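Local coordinates for beta-ketoacyl-[acyl-carrier-protein] synthase III (Pseudomonas aeruginosa, PDB 2X3E) that probably catalyses the first condensation of fatty acid synthesis, joining the acetyl group of acetyl-CoA to malonyl-ACP to give 3-oxobutanoyl-ACP, at residues E17-N22 / Q44-G49; L70-A75 / L98-A103; T224-S229 / A258-Q263. The protein carries 1 engineered substitution. All coordinates share one frame; numbering follows the deposited sequence. Where two conformers were deposited one is given.

The three contacts are separate, their nearest atoms about 17 Å or more apart, and they share no helix or strand. Contact 1 joins two short antiparallel strands at the surface and is the polar one, built from backbone bonds and an arginine that grips a carbonyl and an amide. Contact 2, partly buried next to the second subunit, brings together two loops that lead into neighbouring parallel strands; leucine, valine and alanine carry it. Contact 3 is a buried helix-helix crossing on the opposite side of the chain's centre from contact 2; the Ser227 hydroxyl at the crossing bonds within its own helix. Contacts 1 and 3, unlike contact 2, lie near predicted active-site residues.

Contact 1 of 3, residues E17-N22 / Q44-G49; sequences EAVLSN and QRHIAG
Ala18 opens the pairing by accepting the backbone N-H of Ile47 at its O (N to O 2.8 Å), the donor standing above the carbonyl plane. Val19 then faces His46 as an antiparallel non-hydrogen-bonded pair. Its CG2 lies over one face of the imidazole, 3.8 Å from the ring centroid and offset toward the rim, a CH-pi contact, while CG1 rests 3.5 Å from Gln44 CB. ND1 of that histidine bonds to Pro16 O, which would help fix the ring's rotation. Leu20 and Arg45 form the hydrogen-bonded pair, with Leu20 N 2.7 Å from Arg45 O in a nearly straight bond (173°). Leu20 CB packs on Arg45 CD at 3.7 Å. Arg45 CG sits between its backbone N and carbonyl carbon (chi1 57°), the chain bends at chi2 and chi3, and the guanidinium turns its edge to Leu20 O and Asn22 OD1. NH2 reaches Leu20 O at 2.9 Å, an oxygen that Arg45 N also meets weakly. Next, Ser21 OG caps Met24 N. Asn22 OD1 receives both NH2 (2.8 Å) and NH1 (3.1 Å) of Arg45, lying near the guanidinium plane, with amide and guanidinium 35° apart. NH1 has a second partner in Ala155 O, and Asn22 ND2 bonds to Asp33. The predicted active-site Asn280 lies nearby. Strand 19-21 leads directly into helix 22-28, and helix 33-40 packs against Asn22 and Arg45.

Contact 2 of 3, residues L70-A75 / L98-A103; sequences LERVDA and LGLVGA
Leu100 reaches toward Val73 and Arg72 beside the strand ends of a beta-alpha-beta crossover of the thiolase-like fold, in which helix 91-97 links the adjacent parallel strands 75-79 and 104-109. The helix ends in a Schellman motif at Gly99, and a type II turn from Leu100 to Ala103 leads into the second strand. From Leu100 CB, which is directed at the other loop, CG stands anti to the carbonyl carbon (chi1 -52°), and the chain then forks. One branch, CD1, meets Val73 CG2 at 3.7 Å. The other, CD2, lies against backbone: 3.7 Å from Glu71 O and 3.8 Å from Arg72 CA, with Arg72 CG slightly farther at 4.0 Å. The leucine thus straddles three consecutive residues, and its contacts here are van der Waals ones. Val73 itself packs on Leu65 of helix 53-68 and on Leu135 of strand 133-140, which ties the contact to the layer of helix over sheet. At the end of the turn, Ala103 O accepts a hydrogen bond from Ser184 OG of the second subunit, placing this corner at the dimer interface. Within the chain, the methyl CB of Ala103 presses against a backbone carbonyl, 3.5 Å from Asp74 O.

Contact 3 of 3, residues T224-S229 / A258-Q263; sequences TQMSDS and AAVADQ
Ser227 OG sits in the middle of the crossing between helices 215-237 and 254-264, its polar need met by a hydrogen bond to Val223 O, one turn back in its own helix. In the conformer described, one of two, OG stands anti to the carbonyl carbon (chi1 -58°), beside the backbone N. Carbon atoms of the other helix lie against the oxygen: Gln263 CB is 3.4 Å from Ser227 OG, and Val260 CA and CG1 are close by. Ser227 CB also touches Gln263 CB, at 3.7 Å, so the serine CB and OG pack against Val260 and Gln263, three residues apart on one helix. Here the backbones come close, with the CA atoms of Ser227 and Val260 5.3 Å apart. The short segments cross at -44° with their axes 8.9 Å apart. Beside the serine, Met226 CE meets Val260 CG2 at 3.7 Å, the two side chains crossing at about a right angle; methionine, too, has a second conformer, and the CE position is doubtful. Strand 246-249 also touches this part, Leu247 on Val260 and Pro249 on Met226. In the conformer given, the methionine side chain comes within about 4 Å of His250, a predicted active-site residue. Because in this conformer the hydroxyl bonds within its own helix, what joins the two helices at this crossing is close van der Waals fit around a buried serine whose oxygen is already satisfied.

Contact 1 of 3, residues E17-N22 / Q44-G49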
ATOM      1  N   GLU A  17     -24.590   8.448   3.878  1.00 24.87           N
ATOM      2  CA  GLU A  17     -25.815   9.216   4.028  1.00 26.53           C
ATOM      3  C   GLU A  17     -25.844  10.019   5.331  1.00 26.54           C
ATOM      4  O   GLU A  17     -26.212  11.198   5.330  1.00 26.37           O
ATOM      5  CB  GLU A  17     -27.013   8.273   3.970  1.00 28.75           C
ATOM      6  CG  GLU A  17     -28.328   8.961   3.698  1.00 32.30           C
ATOM      7  CD  GLU A  17     -29.443   7.970   3.453  1.00 36.43           C
ATOM      8  OE1 GLU A  17     -30.074   7.531   4.436  1.00 40.15           O
ATOM      9  OE2 GLU A  17     -29.690   7.632   2.276  1.00 39.36           O
ATOM     10  N   ALA A  18     -25.450   9.375   6.429  1.00 26.46           N
ATOM     11  CA  ALA A  18     -25.514   9.986   7.756  1.00 26.79           C
ATOM     12  C   ALA A  18     -24.584  11.184   7.858  1.00 25.63           C
ATOM     13  O   ALA A  18     -23.450  11.145   7.388  1.00 24.17           O
ATOM     14  CB  ALA A  18     -25.179   8.959   8.842  1.00 27.31           C
ATOM     15  N   VAL A  19     -25.078  12.253   8.474  1.00 26.38           N
ATOM     16  CA  VAL A  19     -24.318  13.480   8.616  1.00 25.65           C
ATOM     17  C   VAL A  19     -24.272  13.871  10.092  1.00 26.13           C
ATOM     18  O   VAL A  19     -25.273  13.763  10.796  1.00 27.39           O
ATOM     19  CB  VAL A  19     -24.945  14.606   7.765  1.00 26.06           C
ATOM     20  CG1 VAL A  19     -24.210  15.912   7.974  1.00 26.70           C
ATOM     21  CG2 VAL A  19     -24.924  14.232   6.288  1.00 25.87           C
ATOM     22  N   LEU A  20     -23.102  14.304  10.554  1.00 25.38           N
ATOM     23  CA  LEU A  20     -22.931  14.827  11.905  1.00 26.12           C
ATOM     24  C   LEU A  20     -22.847  16.355  11.845  1.00 26.29           C
ATOM     25  O   LEU A  20     -21.886  16.914  11.313  1.00 25.27           O
ATOM     26  CB  LEU A  20     -21.673  14.243  12.556  1.00 25.51           C
ATOM     27  CG  LEU A  20     -21.389  14.649  14.008  1.00 26.44           C
ATOM     28  CD1 LEU A  20     -22.397  14.009  14.948  1.00 27.59           C
ATOM     29  CD2 LEU A  20     -19.967  14.270  14.418  1.00 26.20           C
ATOM     30  N   SER A  21     -23.860  17.020  12.386  1.00 27.51           N
ATOM     31  CA  SER A  21     -23.900  18.487  12.419  1.00 28.13           C
ATOM     32  C   SER A  21     -23.190  19.020  13.654  1.00 28.51           C
ATOM     33  O   SER A  21     -22.960  18.282  14.617  1.00 28.94           O
ATOM     34  CB  SER A  21     -25.348  18.971  12.441  1.00 29.52           C
ATOM     35  OG  SER A  21     -25.956  18.641  13.674  1.00 30.95           O
ATOM     36  N   ASN A  22     -22.869  20.311  13.633  1.00 28.76           N
ATOM     37  CA  ASN A  22     -22.297  20.972  14.799  1.00 29.36           C
ATOM     38  C   ASN A  22     -23.226  20.897  16.004  1.00 30.54           C
ATOM     39  O   ASN A  22     -22.772  20.651  17.124  1.00 30.87           O
ATOM     40  CB  ASN A  22     -21.956  22.430  14.486  1.00 29.77           C
ATOM     41  CG  ASN A  22     -20.740  22.561  13.591  1.00 28.97           C
ATOM     42  OD1 ASN A  22     -20.224  21.573  13.083  1.00 28.04           O
ATOM     43  ND2 ASN A  22     -20.277  23.791  13.398  1.00 30.86           N
ATOM     44  N   GLN A  44     -20.409  20.346   8.539  1.00 31.93           N
ATOM     45  CA  GLN A  44     -20.895  18.973   8.604  1.00 31.04           C
ATOM     46  C   GLN A  44     -19.892  17.949   8.098  1.00 29.13           C
ATOM     47  O   GLN A  44     -18.942  18.268   7.375  1.00 28.12           O
ATOM     48  CB  GLN A  44     -22.250  18.819   7.895  1.00 31.64           C
ATOM     49  CG  GLN A  44     -22.305  19.291   6.454  1.00 31.80           C
ATOM     50  CD  GLN A  44     -23.482  18.694   5.682  1.00 32.50           C
ATOM     51  OE1 GLN A  44     -24.639  18.802   6.097  1.00 33.81           O
ATOM     52  NE2 GLN A  44     -23.188  18.070   4.548  1.00 31.61           N
ATOM     53  N   ARG A  45     -20.114  16.707   8.507  1.00 28.00           N
ATOM     54  CA  ARG A  45     -19.256  15.609   8.116  1.00 26.48           C
ATOM     55  C   ARG A  45     -20.095  14.335   7.986  1.00 25.41           C
ATOM     56  O   ARG A  45     -21.025  14.105   8.767  1.00 26.08           O
ATOM     57  CB  ARG A  45     -18.041  15.462   9.061  1.00 26.83           C
ATOM     58  CG  ARG A  45     -18.284  15.260  10.570  1.00 29.10           C
ATOM     59  CD  ARG A  45     -18.978  16.411  11.299  1.00 31.39           C
ATOM     60  NE  ARG A  45     -18.146  17.551  11.687  1.00 32.97           N
ATOM     61  CZ  ARG A  45     -18.631  18.687  12.188  1.00 34.55           C
ATOM     62  NH1 ARG A  45     -17.815  19.677  12.519  1.00 36.00           N
ATOM     63  NH2 ARG A  45     -19.941  18.854  12.362  1.00 36.33           N
ATOM     64  N   HIS A  46     -19.796  13.554   6.952  1.00 23.34           N
ATOM     65  CA  HIS A  46     -20.549  12.344   6.658  1.00 22.38           C
ATOM     66  C   HIS A  46     -19.938  11.175   7.425  1.00 21.93           C
ATOM     67  O   HIS A  46     -18.709  11.057   7.521  1.00 20.92           O
ATOM     68  CB  HIS A  46     -20.581  12.082   5.151  1.00 21.37           C
ATOM     69  CG  HIS A  46     -21.369  13.106   4.390  1.00 21.00           C
ATOM     70  ND1 HIS A  46     -22.627  12.854   3.891  1.00 20.46           N
ATOM     71  CD2 HIS A  46     -21.081  14.388   4.057  1.00 20.99           C
ATOM     72  CE1 HIS A  46     -23.084  13.937   3.284  1.00 20.99           C
ATOM     73  NE2 HIS A  46     -22.166  14.882   3.373  1.00 22.17           N
ATOM     74  N   ILE A  47     -20.806  10.330   7.982  1.00 22.10           N
ATOM     75  CA  ILE A  47     -20.396   9.295   8.929  1.00 22.19           C
ATOM     76  C   ILE A  47     -20.764   7.916   8.379  1.00 21.75           C
ATOM     77  O   ILE A  47     -21.934   7.630   8.125  1.00 21.79           O
ATOM     78  CB  ILE A  47     -21.057   9.528  10.318  1.00 23.51           C
ATOM     79  CG1 ILE A  47     -20.677  10.909  10.877  1.00 24.32           C
ATOM     80  CG2 ILE A  47     -20.658   8.443  11.305  1.00 23.76           C
ATOM     81  CD1 ILE A  47     -19.188  11.085  11.162  1.00 23.36           C
ATOM     82  N   ALA A  48     -19.755   7.066   8.205  1.00 21.06           N
ATOM     83  CA  ALA A  48     -19.934   5.771   7.544  1.00 21.25           C
ATOM     84  C   ALA A  48     -20.850   4.820   8.313  1.00 22.74           C
ATOM     85  O   ALA A  48     -21.594   4.052   7.704  1.00 22.92           O
ATOM     86  CB  ALA A  48     -18.583   5.118   7.292  1.00 19.92           C
ATOM     87  N   GLY A  49     -20.793   4.865   9.641  1.00 24.57           N
ATOM     88  CA  GLY A  49     -21.668   4.034  10.476  1.00 26.20           C
ATOM     89  C   GLY A  49     -21.347   2.560  10.310  1.00 26.55           C
ATOM     90  O   GLY A  49     -20.242   2.130  10.639  1.00 27.04           O
TER

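Contact 2 of 3, residues L70-A75 / L98-A103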
ATOM      1  N   LEU A  70     -16.002   3.244 -19.338  1.00 20.30           N
ATOM      2  CA  LEU A  70     -15.285   1.980 -19.372  1.00 20.67           C
ATOM      3  C   LEU A  70     -15.981   1.002 -18.439  1.00 20.85           C
ATOM      4  O   LEU A  70     -16.482   1.403 -17.392  1.00 21.26           O
ATOM      5  CB  LEU A  70     -13.840   2.168 -18.907  1.00 20.19           C
ATOM      6  CG  LEU A  70     -12.941   3.094 -19.726  1.00 21.11           C
ATOM      7  CD1 LEU A  70     -11.576   3.201 -19.048  1.00 20.46           C
ATOM      8  CD2 LEU A  70     -12.795   2.601 -21.167  1.00 22.05           C
ATOM      9  N   GLU A  71     -16.025  -0.273 -18.819  1.00 21.19           N
ATOM     10  CA  GLU A  71     -16.624  -1.289 -17.960  0.50 21.14           C
ATOM     11  C   GLU A  71     -15.581  -2.229 -17.358  1.00 20.39           C
ATOM     12  O   GLU A  71     -15.903  -3.032 -16.487  1.00 20.44           O
ATOM     13  CB  GLU A  71     -17.690  -2.054 -18.734  0.50 22.39           C
ATOM     14  CG  GLU A  71     -18.761  -1.123 -19.288  0.50 23.76           C
ATOM     15  CD  GLU A  71     -19.848  -1.851 -20.024  0.50 26.21           C
ATOM     16  OE1 GLU A  71     -19.854  -3.102 -20.000  0.50 27.92           O
ATOM     17  OE2 GLU A  71     -20.698  -1.168 -20.636  0.50 28.26           O
ATOM     18  N   ARG A  72     -14.329  -2.106 -17.807  1.00 19.67           N
ATOM     19  CA  ARG A  72     -13.208  -2.863 -17.244  1.00 18.91           C
ATOM     20  C   ARG A  72     -11.977  -1.987 -17.126  1.00 17.81           C
ATOM     21  O   ARG A  72     -11.761  -1.105 -17.953  1.00 17.90           O
ATOM     22  CB  ARG A  72     -12.853  -4.062 -18.128  1.00 19.89           C
ATOM     23  CG  ARG A  72     -13.630  -5.294 -17.810  1.00 21.53           C
ATOM     24  CD  ARG A  72     -13.322  -6.431 -18.782  1.00 22.91           C
ATOM     25  NE  ARG A  72     -14.430  -7.377 -18.751  1.00 24.65           N
ATOM     26  CZ  ARG A  72     -15.562  -7.244 -19.437  1.00 26.83           C
ATOM     27  NH1 ARG A  72     -15.750  -6.216 -20.264  1.00 27.47           N
ATOM     28  NH2 ARG A  72     -16.516  -8.157 -19.308  1.00 28.76           N
ATOM     29  N   VAL A  73     -11.185  -2.238 -16.087  1.00 16.77           N
ATOM     30  CA  VAL A  73      -9.828  -1.705 -15.970  1.00 16.42           C
ATOM     31  C   VAL A  73      -8.898  -2.841 -15.524  1.00 16.22           C
ATOM     32  O   VAL A  73      -9.368  -3.868 -15.018  1.00 16.08           O
ATOM     33  CB  VAL A  73      -9.749  -0.507 -14.985  1.00 16.01           C
ATOM     34  CG1 VAL A  73     -10.586   0.672 -15.512  1.00 16.32           C
ATOM     35  CG2 VAL A  73     -10.202  -0.906 -13.576  1.00 15.64           C
ATOM     36  N   ASP A  74      -7.592  -2.663 -15.706  1.00 15.91           N
ATOM     37  CA  ASP A  74      -6.623  -3.736 -15.418  1.00 16.34           C
ATOM     38  C   ASP A  74      -6.237  -3.803 -13.947  1.00 15.38           C
ATOM     39  O   ASP A  74      -5.768  -4.841 -13.476  1.00 14.70           O
ATOM     40  CB  ASP A  74      -5.351  -3.560 -16.258  1.00 17.03           C
ATOM     41  CG  ASP A  74      -5.568  -3.825 -17.729  1.00 18.68           C
ATOM     42  OD1 ASP A  74      -6.319  -4.765 -18.071  1.00 19.93           O
ATOM     43  OD2 ASP A  74      -4.969  -3.104 -18.557  1.00 19.84           O
ATOM     44  N   ALA A  75      -6.430  -2.693 -13.233  1.00 14.52           N
ATOM     45  CA  ALA A  75      -5.914  -2.525 -11.885  1.00 14.21           C
ATOM     46  C   ALA A  75      -6.884  -1.724 -11.011  1.00 13.54           C
ATOM     47  O   ALA A  75      -7.551  -0.799 -11.492  1.00 13.03           O
ATOM     48  CB  ALA A  75      -4.551  -1.825 -11.930  1.00 14.05           C
ATOM     49  N   LEU A  98     -16.822  -4.913  -8.102  1.00 16.21           N
ATOM     50  CA  LEU A  98     -17.014  -4.111  -9.320  1.00 16.07           C
ATOM     51  C   LEU A  98     -17.135  -4.964 -10.579  1.00 16.63           C
ATOM     52  O   LEU A  98     -17.245  -4.423 -11.683  1.00 17.31           O
ATOM     53  CB  LEU A  98     -15.840  -3.157  -9.509  1.00 15.75           C
ATOM     54  CG  LEU A  98     -15.743  -2.003  -8.520  1.00 15.65           C
ATOM     55  CD1 LEU A  98     -14.388  -1.356  -8.644  1.00 16.46           C
ATOM     56  CD2 LEU A  98     -16.866  -0.996  -8.775  1.00 15.27           C
ATOM     57  N   GLY A  99     -17.091  -6.287 -10.419  1.00 16.39           N
ATOM     58  CA  GLY A  99     -17.082  -7.216 -11.549  1.00 16.74           C
ATOM     59  C   GLY A  99     -15.699  -7.371 -12.163  1.00 16.32           C
ATOM     60  O   GLY A  99     -15.578  -7.852 -13.292  1.00 16.19           O
ATOM     61  N   LEU A 100     -14.659  -6.975 -11.421  1.00 15.54           N
ATOM     62  CA  LEU A 100     -13.291  -6.943 -11.949  1.00 15.35           C
ATOM     63  C   LEU A 100     -12.362  -7.960 -11.272  1.00 15.35           C
ATOM     64  O   LEU A 100     -11.177  -7.692 -11.057  1.00 14.90           O
ATOM     65  CB  LEU A 100     -12.707  -5.531 -11.828  1.00 14.59           C
ATOM     66  CG  LEU A 100     -13.561  -4.399 -12.400  1.00 14.22           C
ATOM     67  CD1 LEU A 100     -12.870  -3.075 -12.180  1.00 14.94           C
ATOM     68  CD2 LEU A 100     -13.869  -4.619 -13.887  1.00 16.08           C
ATOM     69  N   VAL A 101     -12.903  -9.131 -10.951  1.00 15.59           N
ATOM     70  CA  VAL A 101     -12.086 -10.262 -10.523  1.00 15.89           C
ATOM     71  C   VAL A 101     -10.961 -10.480 -11.537  1.00 16.01           C
ATOM     72  O   VAL A 101     -11.189 -10.374 -12.736  1.00 16.11           O
ATOM     73  CB  VAL A 101     -12.917 -11.553 -10.430  1.00 16.56           C
ATOM     74  CG1 VAL A 101     -13.543 -11.891 -11.781  1.00 17.53           C
ATOM     75  CG2 VAL A 101     -12.058 -12.711  -9.941  1.00 17.07           C
ATOM     76  N   GLY A 102      -9.761 -10.771 -11.049  1.00 16.14           N
ATOM     77  CA  GLY A 102      -8.593 -10.939 -11.905  1.00 16.53           C
ATOM     78  C   GLY A 102      -7.695  -9.718 -11.957  1.00 15.95           C
ATOM     79  O   GLY A 102      -6.515  -9.833 -12.283  1.00 16.51           O
ATOM     80  N   ALA A 103      -8.239  -8.547 -11.635  1.00 15.44           N
ATOM     81  CA  ALA A 103      -7.471  -7.310 -11.683  1.00 15.13           C
ATOM     82  C   ALA A 103      -6.347  -7.304 -10.653  1.00 15.15           C
ATOM     83  O   ALA A 103      -6.477  -7.876  -9.555  1.00 14.74           O
ATOM     84  CB  ALA A 103      -8.387  -6.104 -11.459  1.00 14.80           C
TER

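Contact 3 of 3, residues T224-S229 / A258-Q263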
ATOM      1  N   THR A 224       3.227  25.154   5.011  1.00 22.70           N
ATOM      2  CA  THR A 224       4.532  25.250   4.347  1.00 23.19           C
ATOM      3  C   THR A 224       4.811  24.015   3.478  1.00 21.48           C
ATOM      4  O   THR A 224       5.287  24.126   2.345  1.00 20.91           O
ATOM      5  CB  THR A 224       5.662  25.411   5.400  1.00 24.48           C
ATOM      6  OG1 THR A 224       5.392  26.542   6.232  1.00 28.64           O
ATOM      7  CG2 THR A 224       6.999  25.624   4.735  1.00 26.39           C
ATOM      8  N   GLN A 225       4.503  22.838   4.015  1.00 20.96           N
ATOM      9  CA  GLN A 225       4.772  21.576   3.321  1.00 20.10           C
ATOM     10  C   GLN A 225       4.055  21.520   1.973  1.00 18.45           C
ATOM     11  O   GLN A 225       4.662  21.184   0.950  1.00 18.07           O
ATOM     12  CB  GLN A 225       4.341  20.386   4.184  1.00 20.81           C
ATOM     13  CG  GLN A 225       5.224  20.138   5.392  1.00 22.84           C
ATOM     14  CD  GLN A 225       6.380  19.199   5.108  1.00 23.42           C
ATOM     15  OE1 GLN A 225       6.709  18.942   3.957  1.00 25.61           O
ATOM     16  NE2 GLN A 225       7.004  18.696   6.158  1.00 24.49           N
ATOM     17  N   MET A 226       2.770  21.863   1.967  1.00 17.54           N
ATOM     18  CA  MET A 226       2.008  21.826   0.728  0.50 16.19           C
ATOM     19  C   MET A 226       2.404  22.978  -0.200  1.00 16.17           C
ATOM     20  O   MET A 226       2.580  22.758  -1.398  1.00 15.96           O
ATOM     21  CB  MET A 226       0.498  21.782   1.001  0.50 15.66           C
ATOM     22  CG  MET A 226      -0.009  20.356   1.234  0.50 14.36           C
ATOM     23  SD  MET A 226      -1.796  20.232   1.348  0.50  9.97           S
ATOM     24  CE  MET A 226      -2.210  21.895   0.849  0.50 13.52           C
ATOM     25  N   SER A 227       2.577  24.186   0.339  1.00 16.43           N
ATOM     26  CA  SER A 227       2.986  25.348  -0.464  0.50 16.58           C
ATOM     27  C   SER A 227       4.320  25.110  -1.171  1.00 16.41           C
ATOM     28  O   SER A 227       4.473  25.368  -2.373  1.00 15.72           O
ATOM     29  CB  SER A 227       3.114  26.591   0.419  0.50 17.67           C
ATOM     30  OG  SER A 227       1.895  26.875   1.076  0.50 19.27           O
ATOM     31  N   ASP A 228       5.302  24.622  -0.416  1.00 16.69           N
ATOM     32  CA  ASP A 228       6.633  24.360  -0.985  1.00 17.06           C
ATOM     33  C   ASP A 228       6.582  23.233  -2.024  1.00 16.18           C
ATOM     34  O   ASP A 228       7.255  23.305  -3.054  1.00 16.01           O
ATOM     35  CB  ASP A 228       7.643  24.005   0.116  1.00 17.91           C
ATOM     36  CG  ASP A 228       7.927  25.167   1.071  1.00 19.74           C
ATOM     37  OD1 ASP A 228       7.812  26.346   0.665  1.00 19.40           O
ATOM     38  OD2 ASP A 228       8.291  24.899   2.241  1.00 19.65           O
ATOM     39  N   SER A 229       5.780  22.201  -1.755  1.00 15.58           N
ATOM     40  CA  SER A 229       5.636  21.072  -2.684  1.00 15.30           C
ATOM     41  C   SER A 229       5.015  21.532  -4.005  1.00 15.08           C
ATOM     42  O   SER A 229       5.484  21.153  -5.089  1.00 15.35           O
ATOM     43  CB  SER A 229       4.806  19.943  -2.056  1.00 15.23           C
ATOM     44  OG  SER A 229       4.682  18.848  -2.956  1.00 15.24           O
ATOM     45  N   ALA A 258      -6.612  28.468   2.563  1.00 19.40           N
ATOM     46  CA  ALA A 258      -6.304  29.856   2.211  1.00 19.78           C
ATOM     47  C   ALA A 258      -4.853  30.239   2.527  1.00 19.55           C
ATOM     48  O   ALA A 258      -4.258  31.043   1.809  1.00 19.70           O
ATOM     49  CB  ALA A 258      -7.261  30.811   2.903  1.00 20.61           C
ATOM     50  N   ALA A 259      -4.295  29.680   3.600  1.00 19.23           N
ATOM     51  CA  ALA A 259      -2.898  29.941   3.974  1.00 19.10           C
ATOM     52  C   ALA A 259      -1.919  29.386   2.936  1.00 18.39           C
ATOM     53  O   ALA A 259      -0.853  29.961   2.720  1.00 18.63           O
ATOM     54  CB  ALA A 259      -2.589  29.371   5.356  1.00 19.35           C
ATOM     55  N   VAL A 260      -2.269  28.270   2.301  1.00 17.68           N
ATOM     56  CA  VAL A 260      -1.449  27.742   1.214  1.00 17.09           C
ATOM     57  C   VAL A 260      -1.450  28.711   0.016  1.00 17.25           C
ATOM     58  O   VAL A 260      -0.389  29.026  -0.523  1.00 17.46           O
ATOM     59  CB  VAL A 260      -1.893  26.321   0.799  1.00 16.75           C
ATOM     60  CG1 VAL A 260      -1.195  25.886  -0.490  1.00 16.45           C
ATOM     61  CG2 VAL A 260      -1.592  25.336   1.923  1.00 16.58           C
ATOM     62  N   ALA A 261      -2.630  29.195  -0.378  1.00 17.20           N
ATOM     63  CA  ALA A 261      -2.740  30.213  -1.430  1.00 17.59           C
ATOM     64  C   ALA A 261      -1.908  31.461  -1.109  1.00 18.20           C
ATOM     65  O   ALA A 261      -1.173  31.970  -1.968  1.00 19.15           O
ATOM     66  CB  ALA A 261      -4.209  30.600  -1.654  1.00 17.22           C
ATOM     67  N   ASP A 262      -2.033  31.942   0.123  1.00 18.51           N
ATOM     68  CA  ASP A 262      -1.270  33.097   0.607  1.00 19.20           C
ATOM     69  C   ASP A 262       0.227  32.919   0.347  1.00 19.28           C
ATOM     70  O   ASP A 262       0.873  33.815  -0.195  1.00 19.69           O
ATOM     71  CB  ASP A 262      -1.534  33.321   2.101  1.00 19.45           C
ATOM     72  CG  ASP A 262      -0.713  34.459   2.689  1.00 20.83           C
ATOM     73  OD1 ASP A 262      -0.639  35.540   2.068  1.00 20.09           O
ATOM     74  OD2 ASP A 262      -0.139  34.268   3.780  1.00 21.66           O
ATOM     75  N   GLN A 263       0.777  31.772   0.730  1.00 18.89           N
ATOM     76  CA  GLN A 263       2.216  31.521   0.538  1.00 19.23           C
ATOM     77  C   GLN A 263       2.634  31.584  -0.928  1.00 19.20           C
ATOM     78  O   GLN A 263       3.745  32.025  -1.238  1.00 19.17           O
ATOM     79  CB  GLN A 263       2.631  30.161   1.114  1.00 19.20           C
ATOM     80  CG  GLN A 263       2.620  30.091   2.628  1.00 20.43           C
ATOM     81  CD  GLN A 263       3.628  31.017   3.282  1.00 23.18           C
ATOM     82  OE1 GLN A 263       4.772  31.128   2.837  1.00 25.91           O
ATOM     83  NE2 GLN A 263       3.211  31.680   4.357  1.00 25.71           N
TER